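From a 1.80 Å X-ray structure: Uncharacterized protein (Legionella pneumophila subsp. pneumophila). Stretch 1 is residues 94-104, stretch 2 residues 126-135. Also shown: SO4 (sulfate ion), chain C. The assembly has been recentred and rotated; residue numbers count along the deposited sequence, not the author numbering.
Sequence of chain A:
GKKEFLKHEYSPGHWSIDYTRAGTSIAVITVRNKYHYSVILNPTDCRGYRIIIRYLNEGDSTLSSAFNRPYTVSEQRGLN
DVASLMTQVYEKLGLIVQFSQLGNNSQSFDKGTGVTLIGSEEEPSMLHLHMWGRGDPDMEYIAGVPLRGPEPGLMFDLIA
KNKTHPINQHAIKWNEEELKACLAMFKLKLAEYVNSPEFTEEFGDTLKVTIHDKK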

# COMPACT_ATOMS: atom_id res chain seq x y z
N GLY A 94 4.26 1.14 -18.70
CA GLY A 94 3.13 0.40 -19.22
C GLY A 94 2.62 -0.67 -18.29
O GLY A 94 1.90 -1.60 -18.73
N LEU A 95 2.95 -0.55 -17.00
CA LEU A 95 2.59 -1.58 -16.01
C LEU A 95 1.43 -1.16 -15.13
O LEU A 95 1.23 0.04 -14.87
CB LEU A 95 3.80 -1.85 -15.13
CG LEU A 95 5.03 -2.36 -15.92
CD1 LEU A 95 6.28 -2.32 -15.08
CD2 LEU A 95 4.74 -3.77 -16.41
N ILE A 96 0.71 -2.16 -14.61
CA ILE A 96 -0.27 -1.94 -13.55
C ILE A 96 0.54 -1.78 -12.26
O ILE A 96 1.41 -2.59 -12.00
CB ILE A 96 -1.18 -3.16 -13.39
CG1 ILE A 96 -2.08 -3.31 -14.60
CG2 ILE A 96 -1.97 -3.09 -12.07
CD1 ILE A 96 -2.72 -4.69 -14.67
N VAL A 97 0.28 -0.77 -11.45
CA VAL A 97 1.08 -0.62 -10.24
C VAL A 97 0.36 -1.28 -9.07
O VAL A 97 -0.87 -1.19 -8.96
CB VAL A 97 1.42 0.86 -9.93
CG1 VAL A 97 0.25 1.59 -9.41
CG2 VAL A 97 2.56 0.94 -8.93
N GLN A 98 1.12 -1.96 -8.23
CA GLN A 98 0.65 -2.48 -6.95
C GLN A 98 1.66 -2.12 -5.87
O GLN A 98 2.86 -1.94 -6.15
CB GLN A 98 0.46 -4.00 -7.00
CG GLN A 98 -0.62 -4.40 -8.01
CD GLN A 98 -0.97 -5.88 -7.99
OE1 GLN A 98 -0.14 -6.74 -7.65
NE2 GLN A 98 -2.20 -6.17 -8.36
N PHE A 99 1.19 -1.96 -4.64
CA PHE A 99 2.09 -1.72 -3.53
C PHE A 99 1.52 -2.21 -2.20
O PHE A 99 0.28 -2.32 -2.05
CB PHE A 99 2.54 -0.22 -3.42
CG PHE A 99 1.42 0.78 -3.31
CD1 PHE A 99 0.88 1.11 -2.07
CD2 PHE A 99 0.94 1.44 -4.42
CE1 PHE A 99 -0.13 2.04 -1.96
CE2 PHE A 99 -0.07 2.38 -4.33
CZ PHE A 99 -0.61 2.67 -3.09
N SER A 100 2.42 -2.50 -1.25
CA SER A 100 2.02 -2.97 0.08
C SER A 100 2.98 -2.46 1.14
O SER A 100 4.21 -2.55 0.96
CB SER A 100 2.02 -4.51 0.18
OG SER A 100 1.10 -5.17 -0.67
N GLN A 101 2.43 -1.95 2.24
CA GLN A 101 3.18 -1.73 3.48
C GLN A 101 2.82 -2.87 4.44
O GLN A 101 1.65 -3.05 4.83
CB GLN A 101 2.82 -0.40 4.11
CG GLN A 101 3.50 -0.17 5.48
CD GLN A 101 3.33 1.24 5.99
OE1 GLN A 101 2.82 1.43 7.14
NE2 GLN A 101 3.58 2.18 5.19
N LEU A 102 3.82 -3.68 4.77
CA LEU A 102 3.59 -4.91 5.53
C LEU A 102 4.45 -4.89 6.78
O LEU A 102 3.95 -4.56 7.85
CB LEU A 102 3.81 -6.15 4.65
CG LEU A 102 2.95 -6.29 3.41
CD1 LEU A 102 3.23 -7.63 2.71
CD2 LEU A 102 1.46 -6.17 3.65
N GLY A 103 5.72 -5.23 6.65
CA GLY A 103 6.60 -5.37 7.82
C GLY A 103 6.58 -6.73 8.50
O GLY A 103 7.14 -6.84 9.61
N ASN A 104 6.02 -7.77 7.86
CA ASN A 104 5.91 -9.08 8.51
C ASN A 104 7.26 -9.66 8.92
O ASN A 104 7.37 -10.36 9.96
CB ASN A 104 5.24 -10.08 7.60
CG ASN A 104 3.82 -9.70 7.26
OD1 ASN A 104 3.03 -9.26 8.12
ND2 ASN A 104 3.50 -9.81 5.99
N MSE A 126 11.62 -0.94 10.09
CA MSE A 126 11.79 0.36 9.44
C MSE A 126 10.49 0.73 8.80
O MSE A 126 9.70 -0.16 8.41
CB MSE A 126 12.82 0.24 8.32
CG MSE A 126 14.18 -0.17 8.80
SE MSE A 126 15.27 -0.51 7.17
CE MSE A 126 15.11 -2.44 7.23
N LEU A 127 10.20 2.01 8.68
CA LEU A 127 9.01 2.44 7.93
C LEU A 127 9.32 2.29 6.44
O LEU A 127 10.22 2.92 5.92
CB LEU A 127 8.65 3.88 8.24
CG LEU A 127 7.47 4.50 7.48
CD1 LEU A 127 6.18 3.78 7.78
CD2 LEU A 127 7.38 5.99 7.81
N HIS A 128 8.62 1.38 5.77
CA HIS A 128 8.96 1.07 4.37
C HIS A 128 7.81 0.38 3.70
O HIS A 128 6.98 -0.23 4.38
CB HIS A 128 10.25 0.22 4.27
CG HIS A 128 10.09 -1.22 4.67
ND1 HIS A 128 9.82 -1.61 5.97
CD2 HIS A 128 10.09 -2.36 3.94
CE1 HIS A 128 9.74 -2.93 6.03
NE2 HIS A 128 9.89 -3.41 4.80
N LEU A 129 7.77 0.45 2.37
CA LEU A 129 6.79 -0.29 1.62
C LEU A 129 7.39 -0.81 0.33
O LEU A 129 8.47 -0.40 -0.08
CB LEU A 129 5.52 0.52 1.37
CG LEU A 129 5.52 1.79 0.54
CD1 LEU A 129 5.60 1.52 -0.95
CD2 LEU A 129 4.26 2.60 0.85
N HIS A 130 6.66 -1.74 -0.26
CA HIS A 130 7.07 -2.46 -1.48
C HIS A 130 6.16 -2.00 -2.60
O HIS A 130 4.98 -1.82 -2.40
CB HIS A 130 6.86 -3.96 -1.30
CG HIS A 130 7.59 -4.52 -0.13
ND1 HIS A 130 8.92 -4.85 -0.20
CD2 HIS A 130 7.21 -4.72 1.15
CE1 HIS A 130 9.33 -5.24 1.00
NE2 HIS A 130 8.29 -5.22 1.82
N MSE A 131 6.72 -1.88 -3.80
CA MSE A 131 5.93 -1.52 -4.99
C MSE A 131 6.46 -2.34 -6.16
O MSE A 131 7.67 -2.68 -6.21
CB MSE A 131 6.04 -0.01 -5.24
CG MSE A 131 5.23 0.41 -6.43
SE MSE A 131 5.26 2.38 -6.72
CE MSE A 131 4.40 2.92 -5.05
N TRP A 132 5.57 -2.72 -7.07
CA TRP A 132 5.96 -3.54 -8.22
C TRP A 132 4.93 -3.36 -9.32
O TRP A 132 3.90 -2.67 -9.12
CB TRP A 132 6.08 -5.02 -7.81
CG TRP A 132 4.79 -5.57 -7.30
CD1 TRP A 132 3.87 -6.29 -8.00
CD2 TRP A 132 4.26 -5.44 -5.97
NE1 TRP A 132 2.78 -6.58 -7.21
CE2 TRP A 132 2.99 -6.08 -5.96
CE3 TRP A 132 4.71 -4.83 -4.79
CZ2 TRP A 132 2.19 -6.15 -4.81
CZ3 TRP A 132 3.89 -4.86 -3.67
CH2 TRP A 132 2.65 -5.50 -3.69
N GLY A 133 5.24 -3.91 -10.48
CA GLY A 133 4.35 -3.81 -11.66
C GLY A 133 3.77 -5.16 -12.04
O GLY A 133 4.41 -6.22 -11.82
N ARG A 134 2.57 -5.12 -12.63
CA ARG A 134 1.90 -6.27 -13.19
C ARG A 134 1.66 -6.10 -14.70
O ARG A 134 1.40 -5.00 -15.20
CB ARG A 134 0.56 -6.57 -12.47
CG ARG A 134 0.66 -6.68 -10.95
CD ARG A 134 1.55 -7.85 -10.50
NE ARG A 134 1.01 -9.14 -10.93
CZ ARG A 134 0.02 -9.79 -10.30
NH1 ARG A 134 -0.39 -10.93 -10.79
NH2 ARG A 134 -0.55 -9.32 -9.18
N GLY A 135 1.67 -7.22 -15.37
CA GLY A 135 1.50 -7.27 -16.81
C GLY A 135 1.88 -8.63 -17.34
O GLY A 135 1.80 -9.61 -16.60
S SO4 C . 8.48 -6.88 4.83
O1 SO4 C . 9.82 -6.26 4.58
O2 SO4 C . 8.63 -7.40 6.19
O3 SO4 C . 7.62 -5.72 4.63
O4 SO4 C . 8.57 -7.89 3.77
O HOH W 1 0.40 -3.97 -17.68
O HOH W 2 6.48 -2.98 4.29

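Residues 96-101 and 128-134 form neighbouring antiparallel strands, their directions 161° apart. Side chains alternate between two faces: Ile96, Gln98, Ser100, His130, Trp132 and Arg134 lie on one, Val97, Phe99 and Met131 on the other.

Stretch 2 opens with Met126, a selenomethionine whose side chain stays far from stretch 1; its carbonyl O accepts a hydrogen bond from His128 ND1 at 2.8 Å. With ND1 acting as donor there, and NE2 donating 2.9 Å to O1 of the sulfate ion, the His128 ring carries a proton on each nitrogen, a cationic form well suited to an anion. Gly103 helps hold the same ion, its N donating to sulfate O3 at 2.8 Å; its positive phi (86°) is one that glycine adopts easily. A water accepts from Leu102 N and donates to His128 O, and so joins the two stretches just past the last direct backbone pair.

Leu129 points toward stretch 1. Its CB lies 4.0 Å from Gln101 CB, and its CD1 reaches 4.3 Å from Phe99 CB, so an aliphatic side chain fits among carbon neighbours.

His130 begins the regular ladder: His130 N donates to Ser100 O and Ser100 N to His130 O, both at 2.9 Å. Its ring turns to the sulfate, where NE2 donates to O3 at 2.9 Å.

Met131, also selenomethionine, faces Phe99 in a non-hydrogen-bonded pair. Its long, flexible side chain serves two apolar neighbours: CG lies 3.7 Å from Val97 CG2, and CE 3.8 Å from Phe99 CD2.

Trp132 pairs with Gln98 through two 3.0 Å bonds, Gln98 N to Trp132 O and Trp132 N to Gln98 O. The indole lies across the neighbouring strand, one face covered by Gln98 O and Phe99 N, while Ser100 OG sits at its edge. Burying an indole leaves its NH in need of an acceptor, and Gln98 OE1 supplies one, 3.0 Å from Trp132 NE1.

At Gly133 the absence of a side chain makes room for Leu95: an ideal CB would come 2.7 Å from Leu95 CD1, a clash.

Arg134 closes the ladder, with Arg134 N donating to Ile96 O at 2.9 Å and Ile96 N to Arg134 O at 3.0 Å. Its folded side chain brings NH2 to 3.0 Å from Gln98 OE1, so this amide oxygen accepts from both tryptophan and arginine. At this end of the ladder a water donates to both Gly94 O and Arg134 O.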